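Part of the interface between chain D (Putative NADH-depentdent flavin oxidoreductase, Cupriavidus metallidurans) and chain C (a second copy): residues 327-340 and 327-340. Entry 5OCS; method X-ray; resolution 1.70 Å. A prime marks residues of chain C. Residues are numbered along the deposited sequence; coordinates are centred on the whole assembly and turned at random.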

ATOM      1  N   MET D 327     -10.685  -1.535   5.116  1.00 10.30           N
ATOM      2  CA  MET D 327      -9.424  -0.846   4.824  1.00 11.04           C
ATOM      3  C   MET D 327      -8.357  -1.833   4.390  1.00 10.53           C
ATOM      4  O   MET D 327      -7.500  -1.445   3.591  1.00 10.08           O
ATOM      5  CB  MET D 327      -8.900  -0.060   6.030  1.00 11.74           C
ATOM      6  CG  MET D 327      -9.633   1.210   6.387  1.00 13.06           C
ATOM      7  SD  MET D 327      -9.554   2.501   5.110  1.00 14.57           S
ATOM      8  CE  MET D 327      -7.891   2.430   4.473  1.00 16.28           C
ATOM      9  N   LEU D 328      -8.365  -3.080   4.905  1.00 10.36           N
ATOM     10  CA  LEU D 328      -7.362  -4.080   4.518  1.00  9.86           C
ATOM     11  C   LEU D 328      -7.662  -4.592   3.110  1.00  9.61           C
ATOM     12  O   LEU D 328      -6.761  -4.761   2.282  1.00  9.68           O
ATOM     13  CB  LEU D 328      -7.315  -5.240   5.487  1.00 10.92           C
ATOM     14  CG  LEU D 328      -7.022  -4.913   6.948  1.00 11.31           C
ATOM     15  CD1 LEU D 328      -7.157  -6.153   7.801  1.00 12.54           C
ATOM     16  CD2 LEU D 328      -5.690  -4.171   7.130  1.00 11.88           C
ATOM     17  N   TYR D 329      -8.939  -4.787   2.830  1.00  9.21           N
ATOM     18  CA  TYR D 329      -9.401  -5.334   1.547  1.00  9.14           C
ATOM     19  C   TYR D 329      -9.456  -4.251   0.490  1.00  9.25           C
ATOM     20  O   TYR D 329      -9.534  -4.555  -0.727  1.00  9.71           O
ATOM     21  CB  TYR D 329     -10.800  -5.934   1.757  1.00 10.05           C
ATOM     22  CG  TYR D 329     -11.281  -6.847   0.665  1.00 10.31           C
ATOM     23  CD1 TYR D 329     -10.626  -8.043   0.396  1.00 11.31           C
ATOM     24  CD2 TYR D 329     -12.437  -6.551  -0.101  1.00 11.06           C
ATOM     25  CE1 TYR D 329     -11.045  -8.883  -0.610  1.00 11.44           C
ATOM     26  CE2 TYR D 329     -12.880  -7.416  -1.095  1.00 11.31           C
ATOM     27  CZ  TYR D 329     -12.174  -8.601  -1.324  1.00 12.12           C
ATOM     28  OH  TYR D 329     -12.512  -9.506  -2.306  1.00 13.05           O
ATOM     29  N   ASP D 330      -9.442  -2.982   0.930  1.00  9.12           N
ATOM     30  CA  ASP D 330      -9.379  -1.772   0.026  1.00  9.27           C
ATOM     31  C   ASP D 330      -8.647  -0.626   0.747  1.00  9.13           C
ATOM     32  O   ASP D 330      -9.260   0.249   1.391  1.00  8.68           O
ATOM     33  CB  ASP D 330     -10.780  -1.324  -0.385  1.00  9.62           C
ATOM     34  CG  ASP D 330     -10.785  -0.119  -1.313  1.00 10.42           C
ATOM     35  OD1 ASP D 330      -9.698   0.363  -1.765  1.00 10.17           O
ATOM     36  OD2 ASP D 330     -11.923   0.395  -1.546  1.00 11.67           O
ATOM     37  N   PRO D 331      -7.307  -0.586   0.664  1.00  8.78           N
ATOM     38  CA  PRO D 331      -6.578   0.481   1.332  1.00  9.24           C
ATOM     39  C   PRO D 331      -6.790   1.842   0.725  1.00  8.40           C
ATOM     40  O   PRO D 331      -6.353   2.814   1.303  1.00  8.73           O
ATOM     41  CB  PRO D 331      -5.104   0.065   1.159  1.00  9.37           C
ATOM     42  CG  PRO D 331      -5.142  -0.739  -0.063  1.00  9.05           C
ATOM     43  CD  PRO D 331      -6.405  -1.520   0.002  1.00  9.10           C
ATOM     44  N   ARG D 332      -7.469   1.911  -0.425  1.00  8.38           N
ATOM     45  CA  ARG D 332      -7.924   3.160  -0.985  1.00  8.35           C
ATOM     46  C   ARG D 332      -9.402   3.459  -0.651  1.00  8.59           C
ATOM     47  O   ARG D 332     -10.042   4.322  -1.318  1.00 10.10           O
ATOM     48  CB  ARG D 332      -7.739   3.158  -2.506  1.00  8.38           C
ATOM     49  CG  ARG D 332      -6.329   2.783  -2.970  1.00  8.88           C
ATOM     50  CD  ARG D 332      -5.257   3.778  -2.558  1.00  8.88           C
ATOM     51  NE  ARG D 332      -4.103   3.458  -3.392  1.00  9.29           N
ATOM     52  CZ  ARG D 332      -2.995   2.828  -3.033  1.00  9.93           C
ATOM     53  NH1 ARG D 332      -2.688   2.608  -1.771  1.00  9.82           N
ATOM     54  NH2 ARG D 332      -2.129   2.494  -3.990  1.00  9.79           N
ATOM     55  N   TRP D 333      -9.958   2.777   0.351  1.00  8.34           N
ATOM     56  CA  TRP D 333     -11.361   2.970   0.719  1.00  8.94           C
ATOM     57  C   TRP D 333     -11.796   4.443   0.810  1.00  9.06           C
ATOM     58  O   TRP D 333     -12.869   4.808   0.250  1.00  9.18           O
ATOM     59  CB  TRP D 333     -11.698   2.227   2.031  1.00  9.66           C
ATOM     60  CG  TRP D 333     -13.194   2.137   2.312  1.00  9.97           C
ATOM     61  CD1 TRP D 333     -14.003   1.113   1.983  1.00 10.81           C
ATOM     62  CD2 TRP D 333     -14.027   3.126   2.948  1.00  9.92           C
ATOM     63  NE1 TRP D 333     -15.295   1.378   2.362  1.00 10.62           N
ATOM     64  CE2 TRP D 333     -15.341   2.600   2.969  1.00  9.83           C
ATOM     65  CE3 TRP D 333     -13.783   4.382   3.529  1.00 10.01           C
ATOM     66  CZ2 TRP D 333     -16.416   3.284   3.527  1.00 10.46           C
ATOM     67  CZ3 TRP D 333     -14.869   5.083   4.088  1.00 11.03           C
ATOM     68  CH2 TRP D 333     -16.170   4.514   4.069  1.00 10.17           C
ATOM     69  N   PRO D 334     -10.982   5.316   1.424  1.00  8.76           N
ATOM     70  CA  PRO D 334     -11.439   6.706   1.502  1.00  8.77           C
ATOM     71  C   PRO D 334     -11.461   7.374   0.135  1.00  9.17           C
ATOM     72  O   PRO D 334     -12.359   8.196  -0.132  1.00  9.00           O
ATOM     73  CB  PRO D 334     -10.447   7.383   2.463  1.00  8.92           C
ATOM     74  CG  PRO D 334      -9.783   6.217   3.214  1.00  8.81           C
ATOM     75  CD  PRO D 334      -9.747   5.102   2.215  1.00  8.61           C
ATOM     76  N   TRP D 335     -10.545   7.015  -0.772  1.00  9.38           N
ATOM     77  CA  TRP D 335     -10.672   7.554  -2.152  1.00  9.92           C
ATOM     78  C   TRP D 335     -12.012   7.121  -2.836  1.00  9.97           C
ATOM     79  O   TRP D 335     -12.747   7.921  -3.469  1.00 10.67           O
ATOM     80  CB  TRP D 335      -9.569   7.051  -3.045  1.00  9.73           C
ATOM     81  CG  TRP D 335      -8.162   7.362  -2.652  1.00  9.76           C
ATOM     82  CD1 TRP D 335      -7.701   7.915  -1.496  1.00  9.62           C
ATOM     83  CD2 TRP D 335      -7.013   7.041  -3.443  1.00  9.76           C
ATOM     84  NE1 TRP D 335      -6.321   8.010  -1.543  1.00 10.23           N
ATOM     85  CE2 TRP D 335      -5.887   7.494  -2.742  1.00  9.89           C
ATOM     86  CE3 TRP D 335      -6.847   6.462  -4.711  1.00  9.64           C
ATOM     87  CZ2 TRP D 335      -4.583   7.328  -3.248  1.00 10.62           C
ATOM     88  CZ3 TRP D 335      -5.575   6.304  -5.203  1.00 10.24           C
ATOM     89  CH2 TRP D 335      -4.459   6.740  -4.469  1.00  9.78           C
ATOM     90  N   HIS D 336     -12.320   5.843  -2.682  1.00 10.07           N
ATOM     91  CA  HIS D 336     -13.504   5.229  -3.289  1.00 10.85           C
ATOM     92  C   HIS D 336     -14.763   5.789  -2.675  1.00 11.43           C
ATOM     93  O   HIS D 336     -15.720   6.085  -3.440  1.00 12.00           O
ATOM     94  CB  HIS D 336     -13.414   3.733  -3.227  1.00 11.47           C
ATOM     95  CG  HIS D 336     -12.218   3.211  -3.933  1.00 10.66           C
ATOM     96  ND1 HIS D 336     -11.596   2.034  -3.584  1.00 10.91           N
ATOM     97  CD2 HIS D 336     -11.460   3.772  -4.903  1.00 10.99           C
ATOM     98  CE1 HIS D 336     -10.546   1.848  -4.371  1.00 11.31           C
ATOM     99  NE2 HIS D 336     -10.451   2.890  -5.192  1.00 10.94           N
ATOM    100  N   ALA D 337     -14.720   6.047  -1.359  1.00 11.27           N
ATOM    101  CA  ALA D 337     -15.837   6.707  -0.688  1.00 11.58           C
ATOM    102  C   ALA D 337     -16.058   8.159  -1.152  1.00 12.35           C
ATOM    103  O   ALA D 337     -17.220   8.617  -1.375  1.00 12.61           O
ATOM    104  CB  ALA D 337     -15.718   6.625   0.840  1.00 12.18           C
ATOM    105  N   ALA D 338     -14.962   8.895  -1.281  1.00 11.60           N
ATOM    106  CA  ALA D 338     -15.010  10.266  -1.732  1.00 11.24           C
ATOM    107  C   ALA D 338     -15.586  10.339  -3.141  1.00 12.35           C
ATOM    108  O   ALA D 338     -16.453  11.223  -3.404  1.00 13.00           O
ATOM    109  CB  ALA D 338     -13.624  10.892  -1.685  1.00 11.13           C
ATOM    110  N   ALA D 339     -15.207   9.413  -4.004  1.00 12.49           N
ATOM    111  CA  ALA D 339     -15.766   9.366  -5.363  1.00 14.39           C
ATOM    112  C   ALA D 339     -17.285   9.147  -5.306  1.00 17.38           C
ATOM    113  O   ALA D 339     -18.015   9.757  -6.081  1.00 17.61           O
ATOM    114  CB  ALA D 339     -15.119   8.279  -6.191  1.00 14.80           C
ATOM    115  N   LYS D 340     -17.744   8.268  -4.422  1.00 18.86           N
ATOM    116  CA  LYS D 340     -19.196   7.991  -4.337  1.00 20.87           C
ATOM    117  C   LYS D 340     -19.957   9.172  -3.763  1.00 19.79           C
ATOM    118  O   LYS D 340     -21.091   9.406  -4.139  1.00 22.69           O
ATOM    119  CB  LYS D 340     -19.492   6.749  -3.479  1.00 22.55           C
ATOM    120  CG  LYS D 340     -19.359   5.369  -4.155  1.00 26.58           C
ATOM    121  CD  LYS D 340     -18.972   4.314  -3.105  1.00 30.07           C
ATOM    122  CE  LYS D 340     -19.587   2.917  -3.251  1.00 34.85           C
ATOM    123  NZ  LYS D 340     -19.411   2.134  -1.963  1.00 33.25           N
TER
ATOM    124  N   MET C 327      -4.228  -0.469 -10.896  1.00  8.95           N
ATOM    125  CA  MET C 327      -3.465  -0.924  -9.750  1.00  9.56           C
ATOM    126  C   MET C 327      -3.160   0.143  -8.716  1.00  8.99           C
ATOM    127  O   MET C 327      -3.133  -0.132  -7.529  1.00  9.02           O
ATOM    128  CB  MET C 327      -2.157  -1.567 -10.174  1.00 11.13           C
ATOM    129  CG  MET C 327      -2.245  -2.920 -10.794  1.00 13.37           C
ATOM    130  SD  MET C 327      -2.847  -4.219  -9.685  1.00 14.99           S
ATOM    131  CE  MET C 327      -1.788  -4.059  -8.318  1.00 15.75           C
ATOM    132  N   LEU C 328      -2.869   1.352  -9.161  1.00  8.88           N
ATOM    133  CA  LEU C 328      -2.678   2.474  -8.244  1.00  8.80           C
ATOM    134  C   LEU C 328      -3.996   2.787  -7.552  1.00  9.18           C
ATOM    135  O   LEU C 328      -4.001   3.035  -6.375  1.00 10.15           O
ATOM    136  CB  LEU C 328      -2.144   3.695  -8.993  1.00  8.90           C
ATOM    137  CG  LEU C 328      -0.834   3.496  -9.729  1.00  8.89           C
ATOM    138  CD1 LEU C 328      -0.380   4.832 -10.293  1.00  9.17           C
ATOM    139  CD2 LEU C 328       0.217   2.887  -8.819  1.00  9.02           C
ATOM    140  N   TYR C 329      -5.118   2.717  -8.273  1.00  9.10           N
ATOM    141  CA  TYR C 329      -6.401   3.111  -7.724  1.00  9.24           C
ATOM    142  C   TYR C 329      -6.998   2.000  -6.878  1.00  9.61           C
ATOM    143  O   TYR C 329      -7.840   2.256  -5.984  1.00  9.72           O
ATOM    144  CB  TYR C 329      -7.330   3.504  -8.871  1.00  9.68           C
ATOM    145  CG  TYR C 329      -8.559   4.269  -8.425  1.00  9.31           C
ATOM    146  CD1 TYR C 329      -8.450   5.547  -7.930  1.00  9.58           C
ATOM    147  CD2 TYR C 329      -9.823   3.695  -8.512  1.00 10.05           C
ATOM    148  CE1 TYR C 329      -9.575   6.257  -7.540  1.00 10.09           C
ATOM    149  CE2 TYR C 329     -10.943   4.377  -8.116  1.00  9.68           C
ATOM    150  CZ  TYR C 329     -10.822   5.667  -7.651  1.00 10.14           C
ATOM    151  OH  TYR C 329     -11.965   6.358  -7.234  1.00 12.13           O
ATOM    152  N   ASP C 330      -6.518   0.779  -7.111  1.00  8.95           N
ATOM    153  CA  ASP C 330      -6.933  -0.408  -6.353  1.00  8.68           C
ATOM    154  C   ASP C 330      -5.780  -1.402  -6.341  1.00  8.17           C
ATOM    155  O   ASP C 330      -5.711  -2.272  -7.176  1.00  7.47           O
ATOM    156  CB  ASP C 330      -8.183  -1.036  -6.963  1.00  9.18           C
ATOM    157  CG  ASP C 330      -8.636  -2.304  -6.243  1.00  9.76           C
ATOM    158  OD1 ASP C 330      -8.145  -2.627  -5.157  1.00 10.13           O
ATOM    159  OD2 ASP C 330      -9.488  -3.014  -6.819  1.00 11.09           O
ATOM    160  N   PRO C 331      -4.894  -1.287  -5.358  1.00  8.38           N
ATOM    161  CA  PRO C 331      -3.760  -2.198  -5.306  1.00  8.20           C
ATOM    162  C   PRO C 331      -4.161  -3.623  -4.948  1.00  8.42           C
ATOM    163  O   PRO C 331      -3.308  -4.514  -4.996  1.00  8.96           O
ATOM    164  CB  PRO C 331      -2.827  -1.555  -4.276  1.00  8.67           C
ATOM    165  CG  PRO C 331      -3.719  -0.725  -3.419  1.00  8.59           C
ATOM    166  CD  PRO C 331      -4.848  -0.269  -4.303  1.00  8.45           C
ATOM    167  N   ARG C 332      -5.439  -3.866  -4.673  1.00  7.97           N
ATOM    168  CA  ARG C 332      -5.952  -5.190  -4.479  1.00  8.28           C
ATOM    169  C   ARG C 332      -6.711  -5.648  -5.721  1.00  8.21           C
ATOM    170  O   ARG C 332      -7.492  -6.599  -5.667  1.00  8.62           O
ATOM    171  CB  ARG C 332      -6.870  -5.268  -3.254  1.00  8.40           C
ATOM    172  CG  ARG C 332      -6.329  -4.628  -1.986  1.00  8.52           C
ATOM    173  CD  ARG C 332      -5.142  -5.349  -1.375  1.00  8.87           C
ATOM    174  NE  ARG C 332      -4.974  -4.894  -0.000  1.00  8.85           N
ATOM    175  CZ  ARG C 332      -3.958  -4.186   0.499  1.00  9.36           C
ATOM    176  NH1 ARG C 332      -2.870  -3.895  -0.221  1.00  8.88           N
ATOM    177  NH2 ARG C 332      -4.003  -3.809   1.759  1.00  9.78           N
ATOM    178  N   TRP C 333      -6.481  -4.991  -6.852  1.00  8.55           N
ATOM    179  CA  TRP C 333      -7.214  -5.317  -8.099  1.00  8.54           C
ATOM    180  C   TRP C 333      -7.272  -6.813  -8.396  1.00  8.67           C
ATOM    181  O   TRP C 333      -8.340  -7.326  -8.742  1.00  8.36           O
ATOM    182  CB  TRP C 333      -6.642  -4.543  -9.279  1.00  8.80           C
ATOM    183  CG  TRP C 333      -7.518  -4.553 -10.502  1.00  9.15           C
ATOM    184  CD1 TRP C 333      -8.422  -3.591 -10.877  1.00  9.27           C
ATOM    185  CD2 TRP C 333      -7.557  -5.567 -11.505  1.00  8.83           C
ATOM    186  NE1 TRP C 333      -9.043  -3.972 -12.066  1.00  9.53           N
ATOM    187  CE2 TRP C 333      -8.509  -5.177 -12.468  1.00  9.13           C
ATOM    188  CE3 TRP C 333      -6.868  -6.788 -11.689  1.00  9.05           C
ATOM    189  CZ2 TRP C 333      -8.807  -5.958 -13.573  1.00  9.33           C
ATOM    190  CZ3 TRP C 333      -7.167  -7.546 -12.791  1.00  9.72           C
ATOM    191  CH2 TRP C 333      -8.121  -7.138 -13.721  1.00  9.69           C
ATOM    192  N   PRO C 334      -6.145  -7.541  -8.269  1.00  8.27           N
ATOM    193  CA  PRO C 334      -6.237  -8.965  -8.582  1.00  9.02           C
ATOM    194  C   PRO C 334      -7.045  -9.812  -7.569  1.00  9.19           C
ATOM    195  O   PRO C 334      -7.728 -10.758  -7.969  1.00  9.98           O
ATOM    196  CB  PRO C 334      -4.773  -9.426  -8.574  1.00  8.69           C
ATOM    197  CG  PRO C 334      -4.002  -8.139  -8.854  1.00  8.76           C
ATOM    198  CD  PRO C 334      -4.745  -7.126  -8.051  1.00  8.61           C
ATOM    199  N   TRP C 335      -6.980  -9.464  -6.291  1.00  9.10           N
ATOM    200  CA  TRP C 335      -7.897 -10.068  -5.307  1.00  9.51           C
ATOM    201  C   TRP C 335      -9.340  -9.854  -5.763  1.00  9.45           C
ATOM    202  O   TRP C 335     -10.189 -10.762  -5.673  1.00 10.45           O
ATOM    203  CB  TRP C 335      -7.792  -9.382  -3.941  1.00 10.03           C
ATOM    204  CG  TRP C 335      -6.481  -9.385  -3.179  1.00 10.30           C
ATOM    205  CD1 TRP C 335      -5.248  -9.756  -3.611  1.00 11.33           C
ATOM    206  CD2 TRP C 335      -6.317  -8.925  -1.839  1.00 10.39           C
ATOM    207  NE1 TRP C 335      -4.321  -9.584  -2.595  1.00 11.23           N
ATOM    208  CE2 TRP C 335      -4.959  -9.055  -1.505  1.00 10.82           C
ATOM    209  CE3 TRP C 335      -7.192  -8.413  -0.892  1.00 10.48           C
ATOM    210  CZ2 TRP C 335      -4.473  -8.699  -0.266  1.00 11.02           C
ATOM    211  CZ3 TRP C 335      -6.712  -8.066   0.338  1.00 10.80           C
ATOM    212  CH2 TRP C 335      -5.358  -8.231   0.645  1.00 11.30           C
ATOM    213  N   HIS C 336      -9.647  -8.618  -6.136  1.00  9.22           N
ATOM    214  CA  HIS C 336     -11.034  -8.256  -6.452  1.00  9.97           C
ATOM    215  C   HIS C 336     -11.510  -8.927  -7.732  1.00 10.09           C
ATOM    216  O   HIS C 336     -12.665  -9.384  -7.802  1.00 11.46           O
ATOM    217  CB  HIS C 336     -11.209  -6.718  -6.499  1.00  9.90           C
ATOM    218  CG  HIS C 336     -10.935  -6.070  -5.194  1.00  9.87           C
ATOM    219  ND1 HIS C 336     -10.421  -4.798  -5.085  1.00 10.27           N
ATOM    220  CD2 HIS C 336     -11.045  -6.545  -3.936  1.00 10.62           C
ATOM    221  CE1 HIS C 336     -10.262  -4.501  -3.809  1.00 10.21           C
ATOM    222  NE2 HIS C 336     -10.631  -5.549  -3.084  1.00 10.64           N
ATOM    223  N   ALA C 337     -10.616  -8.994  -8.720  1.00 10.04           N
ATOM    224  CA  ALA C 337     -10.841  -9.777  -9.950  1.00 10.81           C
ATOM    225  C   ALA C 337     -11.030 -11.260  -9.668  1.00 11.11           C
ATOM    226  O   ALA C 337     -11.957 -11.884 -10.207  1.00 11.21           O
ATOM    227  CB  ALA C 337      -9.697  -9.558 -10.935  1.00 10.72           C
ATOM    228  N   ALA C 338     -10.192 -11.816  -8.778  1.00 11.28           N
ATOM    229  CA  ALA C 338     -10.305 -13.231  -8.419  1.00 12.61           C
ATOM    230  C   ALA C 338     -11.632 -13.531  -7.733  1.00 12.41           C
ATOM    231  O   ALA C 338     -12.228 -14.585  -7.992  1.00 14.09           O
ATOM    232  CB  ALA C 338      -9.186 -13.635  -7.514  1.00 12.30           C
ATOM    233  N   ALA C 339     -12.081 -12.619  -6.879  1.00 12.45           N
ATOM    234  CA  ALA C 339     -13.396 -12.747  -6.221  1.00 12.24           C
ATOM    235  C   ALA C 339     -14.524 -12.733  -7.282  1.00 13.39           C
ATOM    236  O   ALA C 339     -15.497 -13.487  -7.174  1.00 13.34           O
ATOM    237  CB  ALA C 339     -13.599 -11.631  -5.199  1.00 12.08           C
ATOM    238  N   LYS C 340     -14.422 -11.886  -8.298  1.00 13.98           N
ATOM    239  CA  LYS C 340     -15.466 -11.802  -9.319  1.00 16.82           C
ATOM    240  C   LYS C 340     -15.442 -13.038 -10.239  1.00 17.25           C
ATOM    241  O   LYS C 340     -16.476 -13.513 -10.662  1.00 19.45           O
ATOM    242  CB  LYS C 340     -15.397 -10.455 -10.110  1.00 20.38           C
ATOM    243  CG  LYS C 340     -16.607 -10.128 -11.032  1.00 25.63           C
ATOM    244  CD  LYS C 340     -16.627  -8.653 -11.534  1.00 29.19           C
ATOM    245  CE  LYS C 340     -17.166  -8.391 -12.975  1.00 30.24           C
ATOM    246  NZ  LYS C 340     -16.315  -7.448 -13.881  1.00 28.20           N
TER
HETATM  247  O   HOH W   1      -7.623  -0.976  -2.927  1.00  8.73           O

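This is a near-two-fold self-contact in which Arg332 and His336 of each copy reach the backbone carbonyls of Leu328 and Tyr329 in the other, with aromatic packing beside these bonds. The symmetry centres on proline: Pro331 CG meets Pro331′ CG at 3.6 Å, and most of the other contacts recur in near-symmetric pairs.

The first rule is to spend long polar side chains on carbonyl oxygens. Leu328 O accepts two hydrogen bonds from one guanidinium, from Arg332′ NE at 2.9 Å and Arg332′ NH2 at 3.0 Å, and therefore lies near the guanidinium plane. That leaves the flat faces free for apolar packing, and Pro331 covers one of them, its CD 3.7 Å from Arg332′ CZ.

The next carbonyl goes to histidine. His336′ NE2 donates to Tyr329 O at 2.8 Å; the mate bond, from His336 NE2 to Tyr329′ O, has the same length but is weak, with an angle of 129°. The same ring is also anchored at its other nitrogen: His336 ND1 donates to Asp330 OD2 at 2.6 Å. One imidazole thus links its own chain's carboxylate to the partner's backbone. The other carboxylate oxygen also works: Asp330 OD1 takes a weak hydrogen bond from Arg332 N at 3.0 Å, and a single water donates to Asp330 OD1 at 2.7 Å and Asp330′ OD1 at 2.8 Å, joining the two carboxylates across the interface.

Tyr329 packs against the histidine that takes its carbonyl. Its CA-to-CB bond points away from the partner, yet with chi1 in t the ring end comes back to it, and Tyr329 loses 102 Å² to the contact. The edge of His336′ meets its face, Trp335′ CE3 lies 3.7 Å from Tyr329 CD1, and Ala339′ CB sits 3.8 Å from Tyr329 OH.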